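Local coordinates for protein halogenase PltM (Pseudomonas fluorescens, PDB 6BZN) that halogenates phenolic compounds as a flavin-dependent enzyme, with unusual breadth in the substrates and halides it accepts, at residues G277-N282 and F345-F350; Y404-D409 and Q476-A481. One frame throughout, in Å; residues are numbered along the deposited sequence.

How the contacts relate
Contact 1 joins strand 273-281 of the large mixed sheet to the loop between helices 340-343 and 352-374, beside residues that bind FAD in this protein. Contact 2 comes later in the chain, where the end of helix 383-406 packs on helix 465-483 in the mostly helical C-terminal part. The centres of contact 1 and contact 2 are about 16 Å apart. Contact 2 is the farther from the middle of the chain. The end of helix 383-406 bridges them: Tyr404 OH hydrogen-bonds Asp347 OD2 at 2.7 Å, and Phe407 packs on Leu349. The loop near the flavin site is thus tied to the C-terminal helices.

Contact 1: G277-N282 and F345-F350; sequences GFQFNN and FIDPLF
Gln279 and Pro348 carry this contact, the CG corner of the proline standing over one face of the glutamine's side-chain amide. Pro348 CG sits almost directly over the amide carbon, at 3.8 Å from Gln279 CD, and nearly as close to Gln279 CG, at 3.9 Å. The amide reaches this position because Gln279 CG is anti to the carbonyl carbon (chi1 -71°) and the chain then bends at chi2 (60°), folding the group back along the strand. The meeting is one of apolar ring carbon with flat amide, and no hydrogen bond crosses between 277-282 and 345-350. Asp347 adds a looser approach, its OD2 lying 4.4 Å from Gln279 CG.

The loop is shaped here by an Asx turn: Asp347 OD1 accepts from Leu349 N at 2.9 Å, through its anti lone pair, and the turn spans Pro348. The same oxygen also takes Trp257 NE1, while OD2 is hydrogen-bonded to the hydroxyls of Tyr404 and Thr215, so four bonds fix the buried carboxylate. With an alanine in place of Gln279, Pro348 CG would probably lose its cover from strand 273-281 and a gap would open between strand and loop. Trp257 and Trp259, from the neighbouring strand 256-262, touch both Gln279 and Pro348. The proline side chain also lies about 4 Å from a bound calcium ion and about 7 Å from the side chains of Ser351 and Val62, both FAD-binding residues, although no flavin occupies the site in this model.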
ATOM      1  N   GLY A 277       1.390  -4.811  13.764  1.00 11.70           N
ATOM      2  CA  GLY A 277       2.025  -5.808  12.904  1.00 11.77           C
ATOM      3  C   GLY A 277       3.512  -5.764  13.101  1.00 12.22           C
ATOM      4  O   GLY A 277       4.078  -4.676  13.161  1.00 13.06           O
ATOM      5  N   PHE A 278       4.159  -6.912  13.242  1.00 12.37           N
ATOM      6  CA  PHE A 278       5.629  -6.927  13.278  1.00 12.37           C
ATOM      7  C   PHE A 278       6.199  -7.853  12.225  1.00 12.49           C
ATOM      8  O   PHE A 278       5.640  -8.931  11.948  1.00 12.21           O
ATOM      9  CB  PHE A 278       6.219  -7.163  14.686  1.00 12.88           C
ATOM     10  CG  PHE A 278       5.885  -8.481  15.322  1.00 13.12           C
ATOM     11  CD1 PHE A 278       4.675  -8.665  16.000  1.00 13.01           C
ATOM     12  CD2 PHE A 278       6.818  -9.503  15.343  1.00 13.56           C
ATOM     13  CE1 PHE A 278       4.386  -9.872  16.619  1.00 13.58           C
ATOM     14  CE2 PHE A 278       6.533 -10.712  15.970  1.00 14.01           C
ATOM     15  CZ  PHE A 278       5.321 -10.893  16.613  1.00 13.95           C
ATOM     16  N   GLN A 279       7.280  -7.377  11.601  1.00 11.99           N
ATOM     17  CA  GLN A 279       7.862  -8.000  10.428  1.00 12.14           C
ATOM     18  C   GLN A 279       9.319  -8.270  10.672  1.00 12.55           C
ATOM     19  O   GLN A 279      10.007  -7.424  11.252  1.00 13.15           O
ATOM     20  CB  GLN A 279       7.778  -7.072   9.207  1.00 12.14           C
ATOM     21  CG  GLN A 279       6.384  -6.872   8.614  1.00 12.14           C
ATOM     22  CD  GLN A 279       5.373  -6.276   9.577  1.00 12.51           C
ATOM     23  OE1 GLN A 279       4.356  -6.892   9.885  1.00 12.73           O
ATOM     24  NE2 GLN A 279       5.650  -5.067  10.066  1.00 12.59           N
ATOM     25  N   PHE A 280       9.796  -9.426  10.217  1.00 12.79           N
ATOM     26  CA  PHE A 280      11.226  -9.738  10.245  1.00 12.87           C
ATOM     27  C   PHE A 280      11.801  -9.936   8.847  1.00 12.96           C
ATOM     28  O   PHE A 280      11.189 -10.545   7.988  1.00 12.08           O
ATOM     29  CB  PHE A 280      11.501 -10.998  11.078  1.00 13.10           C
ATOM     30  CG  PHE A 280      11.150 -10.852  12.524  1.00 13.31           C
ATOM     31  CD1 PHE A 280      11.849  -9.949  13.329  1.00 13.61           C
ATOM     32  CD2 PHE A 280      10.150 -11.624  13.096  1.00 13.65           C
ATOM     33  CE1 PHE A 280      11.537  -9.811  14.679  1.00 14.22           C
ATOM     34  CE2 PHE A 280       9.834 -11.495  14.434  1.00 13.76           C
ATOM     35  CZ  PHE A 280      10.522 -10.582  15.229  1.00 14.07           C
ATOM     36  N   ASN A 281      13.003  -9.407   8.660  1.00 13.15           N
ATOM     37  CA  ASN A 281      13.880  -9.779   7.581  1.00 13.69           C
ATOM     38  C   ASN A 281      14.351 -11.212   7.847  1.00 14.03           C
ATOM     39  O   ASN A 281      15.145 -11.453   8.758  1.00 14.28           O
ATOM     40  CB  ASN A 281      15.066  -8.812   7.542  1.00 13.57           C
ATOM     41  CG  ASN A 281      16.039  -9.116   6.431  1.00 14.03           C
ATOM     42  OD1 ASN A 281      15.927 -10.126   5.749  1.00 14.92           O
ATOM     43  ND2 ASN A 281      16.998  -8.225   6.232  1.00 13.84           N
ATOM     44  N   ASN A 282      13.866 -12.157   7.042  1.00 15.11           N
ATOM     45  CA  ASN A 282      14.146 -13.590   7.254  1.00 15.31           C
ATOM     46  C   ASN A 282      15.631 -13.929   7.069  1.00 16.32           C
ATOM     47  O   ASN A 282      16.106 -14.940   7.592  1.00 16.71           O
ATOM     48  CB  ASN A 282      13.306 -14.461   6.318  1.00 15.39           C
ATOM     49  CG  ASN A 282      11.823 -14.491   6.682  1.00 15.75           C
ATOM     50  OD1 ASN A 282      11.454 -14.610   7.848  1.00 16.14           O
ATOM     51  ND2 ASN A 282      10.968 -14.447   5.669  1.00 15.43           N
ATOM     52  N   PHE A 345       3.494  -8.580  -4.239  1.00 13.05           N
ATOM     53  CA  PHE A 345       3.485  -7.839  -2.981  1.00 12.65           C
ATOM     54  C   PHE A 345       4.867  -7.863  -2.371  1.00 12.08           C
ATOM     55  O   PHE A 345       5.553  -8.858  -2.477  1.00 11.11           O
ATOM     56  CB  PHE A 345       2.498  -8.445  -1.994  1.00 13.04           C
ATOM     57  CG  PHE A 345       2.311  -7.609  -0.758  1.00 13.45           C
ATOM     58  CD1 PHE A 345       1.547  -6.456  -0.813  1.00 13.89           C
ATOM     59  CD2 PHE A 345       2.903  -7.963   0.443  1.00 13.61           C
ATOM     60  CE1 PHE A 345       1.365  -5.667   0.320  1.00 14.45           C
ATOM     61  CE2 PHE A 345       2.719  -7.192   1.581  1.00 14.07           C
ATOM     62  CZ  PHE A 345       1.941  -6.040   1.517  1.00 14.26           C
ATOM     63  N   ILE A 346       5.267  -6.772  -1.716  1.00 11.81           N
ATOM     64  CA  ILE A 346       6.602  -6.697  -1.131  1.00 11.51           C
ATOM     65  C   ILE A 346       6.546  -6.647   0.388  1.00 11.52           C
ATOM     66  O   ILE A 346       7.057  -7.544   1.054  1.00 12.18           O
ATOM     67  CB  ILE A 346       7.390  -5.503  -1.712  1.00 11.52           C
ATOM     68  CG1 ILE A 346       7.547  -5.646  -3.243  1.00 11.42           C
ATOM     69  CG2 ILE A 346       8.748  -5.377  -1.043  1.00 11.66           C
ATOM     70  CD1 ILE A 346       8.259  -6.900  -3.737  1.00 11.46           C
ATOM     71  N   ASP A 347       5.936  -5.611   0.948  1.00 11.52           N
ATOM     72  CA  ASP A 347       5.950  -5.440   2.399  1.00 11.99           C
ATOM     73  C   ASP A 347       4.946  -4.365   2.791  1.00 12.13           C
ATOM     74  O   ASP A 347       4.634  -3.504   1.987  1.00 12.61           O
ATOM     75  CB  ASP A 347       7.372  -5.034   2.846  1.00 11.73           C
ATOM     76  CG  ASP A 347       7.647  -5.275   4.333  1.00 11.97           C
ATOM     77  OD1 ASP A 347       7.318  -4.368   5.130  1.00 11.60           O
ATOM     78  OD2 ASP A 347       8.236  -6.339   4.705  1.00 12.22           O
ATOM     79  N   PRO A 348       4.429  -4.416   4.027  1.00 12.50           N
ATOM     80  CA  PRO A 348       3.616  -3.290   4.490  1.00 12.24           C
ATOM     81  C   PRO A 348       4.365  -1.955   4.582  1.00 12.06           C
ATOM     82  O   PRO A 348       3.719  -0.893   4.597  1.00 11.58           O
ATOM     83  CB  PRO A 348       3.153  -3.726   5.878  1.00 13.03           C
ATOM     84  CG  PRO A 348       4.057  -4.863   6.265  1.00 13.03           C
ATOM     85  CD  PRO A 348       4.388  -5.544   4.976  1.00 12.63           C
ATOM     86  N   LEU A 349       5.695  -2.003   4.638  1.00 11.74           N
ATOM     87  CA  LEU A 349       6.512  -0.812   4.853  1.00 11.86           C
ATOM     88  C   LEU A 349       6.317   0.219   3.757  1.00 11.92           C
ATOM     89  O   LEU A 349       6.568  -0.051   2.587  1.00 11.91           O
ATOM     90  CB  LEU A 349       7.996  -1.170   4.941  1.00 12.13           C
ATOM     91  CG  LEU A 349       8.916   0.011   5.269  1.00 12.52           C
ATOM     92  CD1 LEU A 349       8.691   0.477   6.695  1.00 12.93           C
ATOM     93  CD2 LEU A 349      10.377  -0.332   5.036  1.00 12.92           C
ATOM     94  N   PHE A 350       5.885   1.406   4.163  1.00 11.58           N
ATOM     95  CA  PHE A 350       5.544   2.531   3.270  1.00 11.70           C
ATOM     96  C   PHE A 350       4.208   2.404   2.565  1.00 11.49           C
ATOM     97  O   PHE A 350       3.850   3.293   1.789  1.00 10.88           O
ATOM     98  CB  PHE A 350       6.642   2.857   2.241  1.00 12.45           C
ATOM     99  CG  PHE A 350       7.939   3.280   2.849  1.00 12.73           C
ATOM    100  CD1 PHE A 350       7.994   4.409   3.650  1.00 13.41           C
ATOM    101  CD2 PHE A 350       9.098   2.581   2.609  1.00 13.20           C
ATOM    102  CE1 PHE A 350       9.178   4.834   4.219  1.00 13.69           C
ATOM    103  CE2 PHE A 350      10.292   2.997   3.172  1.00 14.03           C
ATOM    104  CZ  PHE A 350      10.334   4.124   3.977  1.00 13.97           C
TER

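Contact 2: Y404-D409 and Q476-A481; sequences YEAFSD and QVMQQA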
ATOM      1  N   TYR A 404      15.134  -1.898   4.788  1.00 12.38           N
ATOM      2  CA  TYR A 404      15.460  -2.878   5.825  1.00 13.09           C
ATOM      3  C   TYR A 404      16.974  -2.863   6.164  1.00 13.82           C
ATOM      4  O   TYR A 404      17.347  -3.091   7.300  1.00 13.84           O
ATOM      5  CB  TYR A 404      15.020  -4.284   5.424  1.00 13.13           C
ATOM      6  CG  TYR A 404      13.606  -4.682   5.826  1.00 12.81           C
ATOM      7  CD1 TYR A 404      12.508  -4.332   5.052  1.00 12.65           C
ATOM      8  CD2 TYR A 404      13.371  -5.447   6.971  1.00 12.52           C
ATOM      9  CE1 TYR A 404      11.223  -4.734   5.405  1.00 12.24           C
ATOM     10  CE2 TYR A 404      12.089  -5.844   7.322  1.00 12.45           C
ATOM     11  CZ  TYR A 404      11.012  -5.492   6.533  1.00 11.98           C
ATOM     12  OH  TYR A 404       9.728  -5.908   6.881  1.00 11.56           O
ATOM     13  N   GLU A 405      17.831  -2.600   5.180  1.00 14.44           N
ATOM     14  CA  GLU A 405      19.268  -2.460   5.452  1.00 15.31           C
ATOM     15  C   GLU A 405      19.537  -1.169   6.235  1.00 14.54           C
ATOM     16  O   GLU A 405      20.347  -1.160   7.162  1.00 13.92           O
ATOM     17  CB  GLU A 405      20.069  -2.473   4.157  1.00 17.52           C
ATOM     18  CG  GLU A 405      21.581  -2.389   4.338  1.00 20.13           C
ATOM     19  CD  GLU A 405      22.193  -3.588   5.047  1.00 22.62           C
ATOM     20  OE1 GLU A 405      21.594  -4.690   5.068  1.00 24.13           O
ATOM     21  OE2 GLU A 405      23.311  -3.419   5.579  1.00 27.11           O
ATOM     22  N   ALA A 406      18.850  -0.092   5.867  1.00 13.98           N
ATOM     23  CA  ALA A 406      18.962   1.174   6.583  1.00 14.13           C
ATOM     24  C   ALA A 406      18.460   1.116   8.034  1.00 14.17           C
ATOM     25  O   ALA A 406      18.808   1.999   8.822  1.00 14.24           O
ATOM     26  CB  ALA A 406      18.243   2.279   5.834  1.00 14.28           C
ATOM     27  N   PHE A 407      17.646   0.117   8.386  1.00 13.59           N
ATOM     28  CA  PHE A 407      17.243  -0.085   9.778  1.00 14.11           C
ATOM     29  C   PHE A 407      18.413  -0.332  10.745  1.00 14.51           C
ATOM     30  O   PHE A 407      18.213  -0.265  11.956  1.00 13.97           O
ATOM     31  CB  PHE A 407      16.310  -1.301   9.950  1.00 14.02           C
ATOM     32  CG  PHE A 407      14.930  -1.193   9.323  1.00 13.87           C
ATOM     33  CD1 PHE A 407      14.389   0.001   8.828  1.00 14.07           C
ATOM     34  CD2 PHE A 407      14.132  -2.338   9.297  1.00 13.86           C
ATOM     35  CE1 PHE A 407      13.099   0.022   8.274  1.00 14.17           C
ATOM     36  CE2 PHE A 407      12.853  -2.316   8.765  1.00 13.80           C
ATOM     37  CZ  PHE A 407      12.334  -1.141   8.241  1.00 13.56           C
ATOM     38  N   SER A 408      19.604  -0.664  10.238  1.00 15.52           N
ATOM     39  CA  SER A 408      20.752  -0.995  11.110  1.00 16.49           C
ATOM     40  C   SER A 408      21.265   0.147  11.990  1.00 16.26           C
ATOM     41  O   SER A 408      21.978  -0.120  12.938  1.00 16.40           O
ATOM     42  CB  SER A 408      21.941  -1.522  10.291  1.00 17.09           C
ATOM     43  OG  SER A 408      22.360  -0.552   9.350  1.00 19.08           O
ATOM     44  N   ASP A 409      20.941   1.391  11.670  1.00 15.70           N
ATOM     45  CA  ASP A 409      21.521   2.546  12.367  1.00 16.21           C
ATOM     46  C   ASP A 409      20.608   3.760  12.211  1.00 15.74           C
ATOM     47  O   ASP A 409      20.100   4.019  11.115  1.00 15.68           O
ATOM     48  CB  ASP A 409      22.899   2.833  11.759  1.00 16.84           C
ATOM     49  CG  ASP A 409      23.556   4.063  12.343  1.00 18.27           C
ATOM     50  OD1 ASP A 409      23.990   4.005  13.503  1.00 19.59           O
ATOM     51  OD2 ASP A 409      23.636   5.086  11.639  1.00 18.34           O
ATOM     52  N   GLN A 476      21.769   1.428  -5.111  1.00 20.06           N
ATOM     53  CA  GLN A 476      23.094   0.832  -5.389  1.00 22.13           C
ATOM     54  C   GLN A 476      24.011   0.970  -4.182  1.00 20.67           C
ATOM     55  O   GLN A 476      24.680   0.002  -3.817  1.00 20.13           O
ATOM     56  CB  GLN A 476      23.773   1.466  -6.617  1.00 25.22           C
ATOM     57  CG  GLN A 476      23.150   1.081  -7.944  1.00 29.58           C
ATOM     58  CD  GLN A 476      23.573   1.965  -9.124  1.00 35.37           C
ATOM     59  OE1 GLN A 476      24.432   2.851  -8.999  1.00 39.23           O
ATOM     60  NE2 GLN A 476      22.961   1.722 -10.289  1.00 38.23           N
ATOM     61  N   VAL A 477      24.023   2.160  -3.563  1.00 19.68           N
ATOM     62  CA  VAL A 477      24.810   2.403  -2.347  1.00 19.87           C
ATOM     63  C   VAL A 477      24.382   1.440  -1.238  1.00 19.93           C
ATOM     64  O   VAL A 477      25.243   0.815  -0.596  1.00 18.55           O
ATOM     65  CB  VAL A 477      24.724   3.876  -1.840  1.00 19.75           C
ATOM     66  CG1 VAL A 477      25.282   4.014  -0.429  1.00 19.91           C
ATOM     67  CG2 VAL A 477      25.455   4.820  -2.790  1.00 19.83           C
ATOM     68  N   MET A 478      23.068   1.316  -1.019  1.00 18.74           N
ATOM     69  CA  MET A 478      22.559   0.424   0.033  1.00 19.32           C
ATOM     70  C   MET A 478      22.828  -1.055  -0.219  1.00 20.76           C
ATOM     71  O   MET A 478      23.192  -1.769   0.712  1.00 20.56           O
ATOM     72  CB  MET A 478      21.063   0.632   0.258  1.00 18.83           C
ATOM     73  CG  MET A 478      20.692   2.003   0.801  1.00 18.50           C
ATOM     74  SD  MET A 478      21.569   2.482   2.309  1.00 18.03           S
ATOM     75  CE  MET A 478      21.071   1.196   3.441  1.00 17.86           C
ATOM     76  N   GLN A 479      22.654  -1.516  -1.455  1.00 22.06           N
ATOM     77  CA  GLN A 479      22.894  -2.934  -1.768  1.00 25.52           C
ATOM     78  C   GLN A 479      24.382  -3.277  -1.616  1.00 26.16           C
ATOM     79  O   GLN A 479      24.722  -4.323  -1.067  1.00 25.81           O
ATOM     80  CB  GLN A 479      22.357  -3.314  -3.163  1.00 27.12           C
ATOM     81  CG  GLN A 479      20.821  -3.295  -3.278  1.00 29.84           C
ATOM     82  CD  GLN A 479      20.098  -4.333  -2.409  1.00 32.69           C
ATOM     83  OE1 GLN A 479      20.688  -5.327  -1.969  1.00 35.12           O
ATOM     84  NE2 GLN A 479      18.801  -4.109  -2.170  1.00 34.33           N
ATOM     85  N   GLN A 480      25.255  -2.381  -2.068  1.00 27.85           N
ATOM     86  CA  GLN A 480      26.698  -2.558  -1.902  1.00 30.92           C
ATOM     87  C   GLN A 480      27.100  -2.561  -0.421  1.00 30.65           C
ATOM     88  O   GLN A 480      27.926  -3.376   0.007  1.00 30.72           O
ATOM     89  CB  GLN A 480      27.451  -1.465  -2.650  1.00 33.60           C
ATOM     90  CG  GLN A 480      28.954  -1.665  -2.694  1.00 38.37           C
ATOM     91  CD  GLN A 480      29.668  -0.443  -3.234  1.00 41.10           C
ATOM     92  OE1 GLN A 480      29.823   0.553  -2.522  1.00 44.53           O
ATOM     93  NE2 GLN A 480      30.095  -0.500  -4.493  1.00 42.03           N
ATOM     94  N   ALA A 481      26.500  -1.656   0.351  1.00 29.92           N
ATOM     95  CA  ALA A 481      26.670  -1.634   1.804  1.00 29.71           C
ATOM     96  C   ALA A 481      26.273  -2.961   2.459  1.00 29.42           C
ATOM     97  O   ALA A 481      26.997  -3.457   3.337  1.00 29.68           O
ATOM     98  CB  ALA A 481      25.882  -0.480   2.412  1.00 28.74           C
TER
HETATM   99  O   HOH W   1      25.738  -4.181   6.362  1.00 38.03           O
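The carboxylate of Glu405 is linked to Ala481 through a water, weakly on the Ala481 side, while on the other side of the 404-409 backbone the rings of Tyr404 and Phe407 pack within their own segment. Over one face of the tyrosine ring stands Phe407 CE2, offset toward the rim and 3.6 Å above the plane; one face of the Phe407 ring in turn receives the CA of Tyr404. Beyond the segments, Trp257 meets the Tyr404 ring with planes about 75° apart, and Trp413 meets Phe407.

From helix 465-483 the contact is made by Met478. Its chain bends at chi2 and chi3 and delivers the terminal methyl into the corner between Glu405 and Ala406. Met478 CE lies 3.7 Å from Glu405 CG, touching the aliphatic stem of the acid rather than its charged end, and 3.9 Å from Ala406 CB. The methyl also rests 3.5 Å from the backbone N of Ala406. Leu412 and Trp416 of helix 410-441 and Thr491 of helix 488-502 touch Met478 as well, closing in this buried side chain.

Glu405 CG stands anti to the backbone N (chi1 -178°), which extends the stem across the methionine methyl; a bend at chi2 (65°) then turns the carboxylate away from the methionine. There the water donates to Glu405 OE2 at 2.7 Å and, weakly, to Ala481 O at 3.4 Å, linking two oxygens that lie too far apart (4.3 Å) to meet directly.

Past Ala406 a type I beta turn with an Asp409 N-cap, its OD2 accepting from Leu412 N, joins helix 383-406 to helix 410-441. Both meet helices 465-483 and 488-502 here, in a mostly helical part of the chain away from the flavin-binding residues.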